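Local atomic coordinates of putative short-chain dehydrogenase/reductase (Burkholderia xenovorans, PDB entry 5K9Z), a protein that probably acts as an NAD(P)-dependent oxidoreductase of the short-chain dehydrogenase/reductase family, interconverting alcohol and carbonyl groups. Residues A30-M35 with Q53-E58; I143-S148 with H166-L171; S174-L179 with H242-T247. All blocks are in the same frame, centred on the assembly; numbering follows the deposited sequence.

Interaction 1: A30-M35 with Q53-E58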
loop_
_atom_site.group_PDB
_atom_site.type_symbol
_atom_site.label_atom_id
_atom_site.label_comp_id
_atom_site.label_asym_id
_atom_site.label_seq_id
_atom_site.Cartn_x
_atom_site.Cartn_y
_atom_site.Cartn_z
ATOM N N ALA C 30 19.733 4.591 -19.166
ATOM C CA ALA C 30 19.056 3.435 -19.755
ATOM C C ALA C 30 17.763 3.849 -20.440
ATOM O O ALA C 30 17.398 3.295 -21.484
ATOM C CB ALA C 30 18.766 2.384 -18.682
ATOM N N THR C 31 17.048 4.814 -19.853
ATOM C CA THR C 31 15.804 5.302 -20.443
ATOM C C THR C 31 16.074 6.101 -21.709
ATOM O O THR C 31 15.370 5.943 -22.712
ATOM C CB THR C 31 15.035 6.158 -19.429
ATOM O OG1 THR C 31 14.779 5.397 -18.241
ATOM C CG2 THR C 31 13.690 6.636 -20.019
ATOM N N ALA C 32 17.074 6.982 -21.676
ATOM C CA ALA C 32 17.449 7.711 -22.882
ATOM C C ALA C 32 17.819 6.750 -24.006
ATOM O O ALA C 32 17.370 6.913 -25.145
ATOM C CB ALA C 32 18.609 8.666 -22.588
ATOM N N ARG C 33 18.638 5.738 -23.702
ATOM C CA ARG C 33 19.017 4.759 -24.716
ATOM C C ARG C 33 17.792 4.046 -25.281
ATOM O O ARG C 33 17.646 3.913 -26.499
ATOM C CB ARG C 33 19.985 3.722 -24.141
ATOM C CG ARG C 33 21.355 4.239 -23.828
ATOM C CD ARG C 33 22.297 3.111 -23.411
ATOM N NE ARG C 33 23.101 3.530 -22.265
ATOM C CZ ARG C 33 24.351 3.969 -22.347
ATOM N NH1 ARG C 33 24.998 4.341 -21.245
ATOM N NH2 ARG C 33 24.955 4.038 -23.528
ATOM N N LEU C 34 16.913 3.547 -24.409
ATOM C CA LEU C 34 15.806 2.737 -24.909
ATOM C C LEU C 34 14.818 3.588 -25.695
ATOM O O LEU C 34 14.311 3.153 -26.734
ATOM C CB LEU C 34 15.100 2.012 -23.765
ATOM C CG LEU C 34 13.960 1.084 -24.223
ATOM C CD1 LEU C 34 14.443 0.059 -25.235
ATOM C CD2 LEU C 34 13.302 0.390 -23.037
ATOM N N MET C 35 14.538 4.799 -25.224
ATOM C CA MET C 35 13.612 5.662 -25.957
ATOM C C MET C 35 14.172 6.033 -27.327
ATOM O O MET C 35 13.431 6.069 -28.318
ATOM C CB MET C 35 13.291 6.906 -25.139
ATOM C CG MET C 35 12.407 6.595 -23.930
ATOM S SD MET C 35 11.836 8.100 -23.107
ATOM C CE MET C 35 10.554 7.428 -22.051
ATOM N N GLN C 53 27.160 14.681 -22.587
ATOM C CA GLN C 53 27.547 14.902 -23.976
ATOM C C GLN C 53 27.983 13.606 -24.643
ATOM O O GLN C 53 27.688 13.380 -25.824
ATOM C CB GLN C 53 28.669 15.942 -24.058
ATOM C CG GLN C 53 28.247 17.389 -23.804
ATOM C CD GLN C 53 27.429 17.988 -24.939
ATOM O OE1 GLN C 53 26.980 17.282 -25.848
ATOM N NE2 GLN C 53 27.255 19.307 -24.905
ATOM N N ALA C 54 28.689 12.741 -23.908
ATOM C CA ALA C 54 29.122 11.474 -24.492
ATOM C C ALA C 54 27.924 10.612 -24.877
ATOM O O ALA C 54 27.908 10.002 -25.953
ATOM C CB ALA C 54 30.036 10.721 -23.521
ATOM N N LEU C 55 26.901 10.570 -24.024
ATOM C CA LEU C 55 25.721 9.778 -24.359
ATOM C C LEU C 55 24.976 10.382 -25.543
ATOM O O LEU C 55 24.509 9.651 -26.421
ATOM C CB LEU C 55 24.796 9.657 -23.146
ATOM C CG LEU C 55 23.657 8.645 -23.307
ATOM C CD1 LEU C 55 24.195 7.306 -23.757
ATOM C CD2 LEU C 55 22.887 8.488 -21.998
ATOM N N ALA C 56 24.901 11.717 -25.607
ATOM C CA ALA C 56 24.262 12.374 -26.746
ATOM C C ALA C 56 24.982 12.056 -28.051
ATOM O O ALA C 56 24.342 11.866 -29.092
ATOM C CB ALA C 56 24.207 13.887 -26.524
ATOM N N ARG C 57 26.314 12.011 -28.024
ATOM C CA ARG C 57 27.050 11.606 -29.216
ATOM C C ARG C 57 26.763 10.155 -29.581
ATOM O O ARG C 57 26.733 9.810 -30.766
ATOM C CB ARG C 57 28.553 11.820 -29.013
ATOM C CG ARG C 57 28.987 13.271 -29.153
ATOM C CD ARG C 57 30.512 13.444 -29.139
ATOM N NE ARG C 57 31.074 13.405 -27.790
ATOM C CZ ARG C 57 31.879 12.449 -27.335
ATOM N NH1 ARG C 57 32.236 11.443 -28.122
ATOM N NH2 ARG C 57 32.332 12.500 -26.088
ATOM N N GLU C 58 26.538 9.299 -28.584
ATOM C CA GLU C 58 26.296 7.884 -28.853
ATOM C C GLU C 58 24.933 7.659 -29.504
ATOM O O GLU C 58 24.802 6.844 -30.421
ATOM C CB GLU C 58 26.416 7.090 -27.554
ATOM C CG GLU C 58 26.018 5.632 -27.666
ATOM C CD GLU C 58 26.145 4.893 -26.344
ATOM O OE1 GLU C 58 27.155 5.115 -25.640
ATOM O OE2 GLU C 58 25.231 4.100 -26.007
#
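Arg-33 and Leu-55 mark the nearest approach of two almost parallel helices: their CA atoms are 8.4 Å apart, and the axes of segments 30-35 and 53-58 pass at 10.9 Å with a crossing angle of -15°. At this spacing the gap is bridged by side chains, chiefly Leu-55 from one helix and the long arm of Arg-33 from the other. Leu-55 has CG anti to the backbone N and extends toward the facing helix, where its two methyls part company. CD2 turns to the small Ala-32, meeting its CB at 4.3 Å on the buried side. CD1 lies under one face of the Arg-33 guanidinium, 3.3 Å from its plane and shifted off the centre of the group toward NH2, the nearest atom at 3.4 Å. The arginine chain bends at chi3 (-137°), which carries the guanidinium over this methyl and across to Glu-58. That glutamate is fully extended beyond CG and presents its carboxylate at the guanidinium edge, the two planes tilted 36° apart. A salt bridge joins Arg-33 NH2 to Glu-58 OE2; at 2.5 Å it is very short and markedly bent, so its exact geometry is doubtful, although the pairing of charges is plain. The ion pair lies at the exposed surface, outside the apolar contacts of Leu-55. Below these is the parallel sheet of a Rossmann fold: Ala-32 and Leu-55 both rest on Leu-44 of strand 41-46, Leu-59 touches Ala-32 and Arg-33 just past helix 49-58, and helix 225-236 packs against another flank of helix 26-37, at Ala-30, Thr-31 and Met-35.

Interaction 2: I143-S148 with H166-L171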
loop_
_atom_site.group_PDB
_atom_site.type_symbol
_atom_site.label_atom_id
_atom_site.label_comp_id
_atom_site.label_asym_id
_atom_site.label_seq_id
_atom_site.Cartn_x
_atom_site.Cartn_y
_atom_site.Cartn_z
ATOM N N ILE C 143 3.661 12.529 -18.818
ATOM C CA ILE C 143 4.628 12.983 -17.822
ATOM C C ILE C 143 4.892 11.840 -16.851
ATOM O O ILE C 143 3.969 11.334 -16.197
ATOM C CB ILE C 143 4.131 14.238 -17.090
ATOM C CG1 ILE C 143 3.854 15.356 -18.110
ATOM C CG2 ILE C 143 5.157 14.691 -16.092
ATOM C CD1 ILE C 143 3.190 16.598 -17.517
ATOM N N LEU C 144 6.149 11.433 -16.752
ATOM C CA LEU C 144 6.519 10.247 -15.986
ATOM C C LEU C 144 7.568 10.614 -14.950
ATOM O O LEU C 144 8.513 11.344 -15.249
ATOM C CB LEU C 144 7.051 9.141 -16.912
ATOM C CG LEU C 144 6.100 8.663 -18.009
ATOM C CD1 LEU C 144 6.788 7.729 -18.998
ATOM C CD2 LEU C 144 4.902 7.979 -17.370
ATOM N N SER C 145 7.403 10.111 -13.728
ATOM C CA SER C 145 8.346 10.381 -12.654
ATOM C C SER C 145 8.885 9.063 -12.113
ATOM O O SER C 145 8.128 8.115 -11.888
ATOM C CB SER C 145 7.692 11.185 -11.526
ATOM O OG SER C 145 7.193 12.431 -12.003
ATOM N N VAL C 146 10.191 9.005 -11.884
ATOM C CA VAL C 146 10.809 7.807 -11.315
ATOM C C VAL C 146 10.757 7.993 -9.805
ATOM O O VAL C 146 11.554 8.748 -9.224
ATOM C CB VAL C 146 12.234 7.603 -11.827
ATOM C CG1 VAL C 146 12.891 6.342 -11.173
ATOM C CG2 VAL C 146 12.219 7.501 -13.358
ATOM N N ALA C 147 9.780 7.350 -9.172
ATOM C CA ALA C 147 9.696 7.436 -7.723
ATOM C C ALA C 147 10.524 6.285 -7.166
ATOM O O ALA C 147 11.673 6.116 -7.579
ATOM C CB ALA C 147 8.242 7.410 -7.241
ATOM N N SER C 148 9.940 5.453 -6.310
ATOM C CA SER C 148 10.649 4.375 -5.619
ATOM C C SER C 148 9.644 3.627 -4.760
ATOM O O SER C 148 8.610 4.177 -4.382
ATOM C CB SER C 148 11.772 4.918 -4.727
ATOM O OG SER C 148 12.190 3.941 -3.806
ATOM N N HIS C 166 6.955 9.664 -1.436
ATOM C CA HIS C 166 5.516 9.688 -1.181
ATOM C C HIS C 166 4.883 10.936 -1.780
ATOM O O HIS C 166 3.802 10.870 -2.372
ATOM C CB HIS C 166 5.220 9.635 0.327
ATOM C CG HIS C 166 5.174 8.252 0.909
ATOM N ND1 HIS C 166 6.306 7.498 1.139
ATOM C CD2 HIS C 166 4.131 7.503 1.350
ATOM C CE1 HIS C 166 5.962 6.338 1.674
ATOM N NE2 HIS C 166 4.653 6.325 1.836
ATOM N N ALA C 167 5.548 12.083 -1.627
ATOM C CA ALA C 167 5.046 13.335 -2.185
ATOM C C ALA C 167 4.975 13.291 -3.713
ATOM O O ALA C 167 4.040 13.843 -4.314
ATOM C CB ALA C 167 5.921 14.500 -1.699
ATOM N N VAL C 168 5.963 12.649 -4.353
ATOM C CA VAL C 168 5.982 12.496 -5.812
ATOM C C VAL C 168 4.781 11.679 -6.285
ATOM O O VAL C 168 4.148 11.995 -7.303
ATOM C CB VAL C 168 7.309 11.847 -6.259
ATOM C CG1 VAL C 168 7.226 11.351 -7.687
ATOM C CG2 VAL C 168 8.502 12.839 -6.093
ATOM N N ILE C 169 4.446 10.616 -5.563
ATOM C CA ILE C 169 3.255 9.855 -5.922
ATOM C C ILE C 169 1.998 10.697 -5.714
ATOM O O ILE C 169 1.088 10.686 -6.549
ATOM C CB ILE C 169 3.226 8.530 -5.142
ATOM C CG1 ILE C 169 4.312 7.606 -5.704
ATOM C CG2 ILE C 169 1.834 7.879 -5.216
ATOM C CD1 ILE C 169 4.459 6.284 -4.981
ATOM N N GLY C 170 1.940 11.483 -4.636
ATOM C CA GLY C 170 0.783 12.356 -4.448
ATOM C C GLY C 170 0.666 13.428 -5.524
ATOM O O GLY C 170 -0.426 13.708 -6.033
ATOM N N LEU C 171 1.792 14.044 -5.881
ATOM C CA LEU C 171 1.780 15.042 -6.943
ATOM C C LEU C 171 1.425 14.405 -8.280
ATOM O O LEU C 171 0.728 15.013 -9.100
ATOM C CB LEU C 171 3.142 15.715 -7.029
ATOM C CG LEU C 171 3.317 16.816 -8.057
ATOM C CD1 LEU C 171 2.243 17.884 -7.903
ATOM C CD2 LEU C 171 4.690 17.401 -7.869
#
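One methyl of Val-168 reaches both Ser-145 and Ala-147, two residues that direct their CB atoms from the strand end toward the helix. CG1 of Val-168 is the branch that does the touching: it stands anti to the backbone N (chi1 165°), which drives it off the helix surface and toward the sheet, while CG2 is turned beside the backbone N. The distances are even, 3.9 Å from CG1 to Ser-145 CB and 4.1 Å from CG1 to Ala-147 CB, and the CA atoms of Ala-147 and Val-168 lie only 6.6 Å apart. Small residues on the strand side make so close an approach possible. Ser-145 meets the valine with its CB, its hydroxyl being engaged elsewhere: OG is hydrogen-bonded to Asn-94 ND2 on the neighbouring strand. This packing belongs to the beta-alpha-beta unit formed by strand 141-146, helix 159-179 and strand 184-191, in the second half of the short-chain dehydrogenase Rossmann fold. The same helix supplies Lys-165, by sequence the lysine of the family's Tyr-x-x-x-Lys motif, whose NZ bonds to Val-146 O. Val-146 itself points away from segment 166-171, to Leu-232 of helix 225-236 on the other face, beside Val-189 and Pro-191 of the neighbouring strand. Beyond it the chain leaves the strand, and Ala-147 still turns its CB to the helix. Ile-169 adds a flanking contact on that methyl, CG1 to Ala-147 CB at 4.2 Å, though the side chain has two conformers and this detail is less certain. On the same face of the sheet as helix 159-179, Ser-145 also touches Val-124 of helix 110-138.

Interaction 3: S174-L179 with H242-T247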
loop_
_atom_site.group_PDB
_atom_site.type_symbol
_atom_site.label_atom_id
_atom_site.label_comp_id
_atom_site.label_asym_id
_atom_site.label_seq_id
_atom_site.Cartn_x
_atom_site.Cartn_y
_atom_site.Cartn_z
ATOM N N SER C 174 -2.274 14.046 -8.140
ATOM C CA SER C 174 -2.927 15.348 -8.118
ATOM C C SER C 174 -2.884 15.989 -9.495
ATOM O O SER C 174 -3.908 16.458 -10.013
ATOM C CB SER C 174 -2.247 16.236 -7.076
ATOM O OG SER C 174 -2.985 17.413 -6.835
ATOM N N ALA C 175 -1.700 15.994 -10.109
ATOM C CA ALA C 175 -1.549 16.561 -11.447
ATOM C C ALA C 175 -2.402 15.817 -12.461
ATOM O O ALA C 175 -2.988 16.431 -13.363
ATOM C CB ALA C 175 -0.077 16.542 -11.864
ATOM N N ALA C 176 -2.473 14.486 -12.341
ATOM C CA ALA C 176 -3.300 13.726 -13.267
ATOM C C ALA C 176 -4.750 14.186 -13.208
ATOM O O ALA C 176 -5.412 14.294 -14.244
ATOM C CB ALA C 176 -3.197 12.221 -12.978
ATOM N N SER C 177 -5.249 14.501 -12.007
ATOM C CA SER C 177 -6.650 14.910 -11.894
ATOM C C SER C 177 -6.897 16.244 -12.575
ATOM O O SER C 177 -8.011 16.482 -13.066
ATOM C CB SER C 177 -7.080 14.981 -10.427
ATOM O OG SER C 177 -6.538 16.124 -9.774
ATOM N N GLU C 178 -5.882 17.124 -12.627
ATOM C CA GLU C 178 -6.046 18.349 -13.408
ATOM C C GLU C 178 -5.887 18.090 -14.897
ATOM O O GLU C 178 -6.709 18.546 -15.709
ATOM C CB GLU C 178 -5.039 19.435 -12.985
ATOM C CG GLU C 178 -5.219 20.690 -13.891
ATOM C CD GLU C 178 -4.282 21.856 -13.573
ATOM O OE1 GLU C 178 -3.666 21.883 -12.488
ATOM O OE2 GLU C 178 -4.185 22.763 -14.425
ATOM N N LEU C 179 -4.845 17.350 -15.277
ATOM C CA LEU C 179 -4.420 17.346 -16.674
ATOM C C LEU C 179 -5.143 16.324 -17.542
ATOM O O LEU C 179 -5.106 16.443 -18.772
ATOM C CB LEU C 179 -2.913 17.111 -16.763
ATOM C CG LEU C 179 -2.070 18.238 -16.160
ATOM C CD1 LEU C 179 -0.621 17.805 -16.085
ATOM C CD2 LEU C 179 -2.243 19.547 -16.954
ATOM N N HIS C 242 -4.701 4.556 -21.442
ATOM C CA HIS C 242 -5.638 4.696 -20.329
ATOM C C HIS C 242 -5.035 4.307 -18.986
ATOM O O HIS C 242 -5.772 4.193 -17.997
ATOM C CB HIS C 242 -6.912 3.900 -20.615
ATOM C CG HIS C 242 -7.731 4.504 -21.703
ATOM N ND1 HIS C 242 -7.669 4.070 -23.006
ATOM C CD2 HIS C 242 -8.554 5.579 -21.704
ATOM C CE1 HIS C 242 -8.454 4.818 -23.756
ATOM N NE2 HIS C 242 -9.006 5.741 -22.988
ATOM N N VAL C 243 -3.716 4.111 -18.920
ATOM C CA VAL C 243 -3.006 4.026 -17.650
ATOM C C VAL C 243 -2.657 5.453 -17.241
ATOM O O VAL C 243 -1.913 6.152 -17.942
ATOM C CB VAL C 243 -1.752 3.141 -17.760
ATOM C CG1 VAL C 243 -1.014 3.042 -16.396
ATOM C CG2 VAL C 243 -2.136 1.739 -18.273
ATOM N N ASN C 244 -3.222 5.899 -16.121
ATOM C CA ASN C 244 -3.086 7.277 -15.699
ATOM C C ASN C 244 -3.066 7.329 -14.180
ATOM O O ASN C 244 -3.796 6.587 -13.525
ATOM C CB ASN C 244 -4.244 8.151 -16.239
ATOM C CG ASN C 244 -3.887 9.633 -16.220
ATOM O OD1 ASN C 244 -2.719 9.974 -16.366
ATOM N ND2 ASN C 244 -4.873 10.505 -16.021
ATOM N N ALA C 245 -2.231 8.219 -13.635
ATOM C CA ALA C 245 -2.044 8.390 -12.196
ATOM C C ALA C 245 -1.524 7.136 -11.512
ATOM O O ALA C 245 -1.574 7.037 -10.282
ATOM C CB ALA C 245 -3.336 8.839 -11.512
ATOM N N HIS C 246 -1.001 6.189 -12.270
ATOM C CA HIS C 246 -0.653 4.883 -11.716
ATOM C C HIS C 246 0.794 4.875 -11.251
ATOM O O HIS C 246 1.642 5.581 -11.801
ATOM C CB HIS C 246 -0.859 3.779 -12.757
ATOM C CG HIS C 246 -0.556 2.394 -12.251
ATOM N ND1 HIS C 246 -1.178 1.845 -11.152
ATOM C CD2 HIS C 246 0.313 1.457 -12.698
ATOM C CE1 HIS C 246 -0.715 0.623 -10.948
ATOM N NE2 HIS C 246 0.189 0.359 -11.875
ATOM N N THR C 247 1.073 4.067 -10.239
ATOM C CA THR C 247 2.450 3.841 -9.799
ATOM C C THR C 247 2.813 2.415 -10.181
ATOM O O THR C 247 2.371 1.457 -9.537
ATOM C CB THR C 247 2.618 4.084 -8.308
ATOM O OG1 THR C 247 2.297 5.446 -8.022
ATOM C CG2 THR C 247 4.090 3.817 -7.877
HETATM O O HOH W 1 -3.673 13.246 -16.301
#
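The carboxamide of Asn-244 receives Ala-176 CB from above its plane, set off beyond the line between its two polar atoms: the methyl is 3.9 Å from ND2 and 4.1 Å from OD1. A water molecule barely leaves that plane, accepting from ND2 at 3.0 Å, while OD1 is hydrogen-bonded to Val-186 N on strand 184-191. These two partners, one at each polar atom, help set the rotation of the amide about its last bond. In the Rossmann fold of this short-chain dehydrogenase, the last turn of helix 159-179 here faces the loop that leads from helix 225-236 into strand 247-250, the outermost of the sheet within this chain. Beside the amide, Ala-245 makes the shorter contact, CB to CB with Ala-176 at 3.7 Å. Its backbone has the left-handed conformation (phi 61°), and its methyl, like the Asn-244 side chain just before it, is directed at the helix. Ala-176, buried, therefore sits against a methyl and an amide at once, and two alanines let helix and loop approach to 5.6 Å between the CA atoms of Ala-176 and Ala-245. The loop is held to strand 184-191 by backbone bonds of Ala-245 with Val-186 and His-246 with Ala-188, and by the side chain of Asn-187, which bonds His-246 N and Val-243 O. Leu-179, one turn after Ala-176, packs instead on Val-184 and Val-186 of the same strand and on helix 110-138. The only polar link between the two segments is indirect: the water that accepts from Asn-244 ND2 donates to Ala-176 O, at 2.9 Å, on a carbonyl in the closing turn of the helix.

How the interactions relate
Interaction 2 is the core contact, all four of its touching residues being buried, whereas interactions 1 and 3 are partly buried and lie nearer the outside of the chain. Interactions 2 and 3 share helix 159-179 and touch directly, Ile-169 CG2 meeting Thr-247 OG1 at 3.7 Å; interaction 1 lies toward the other edge of the same sheet, about 23 Å from interaction 2, centre to centre. The chemistry follows the position. Helix against the end of a strand and the loop that follows, in interaction 2, is purely apolar packing on small residues; the exposed side of interaction 1 adds a salt bridge; and the helix-to-loop contact of interaction 3 combines paired methyls with a water bridge.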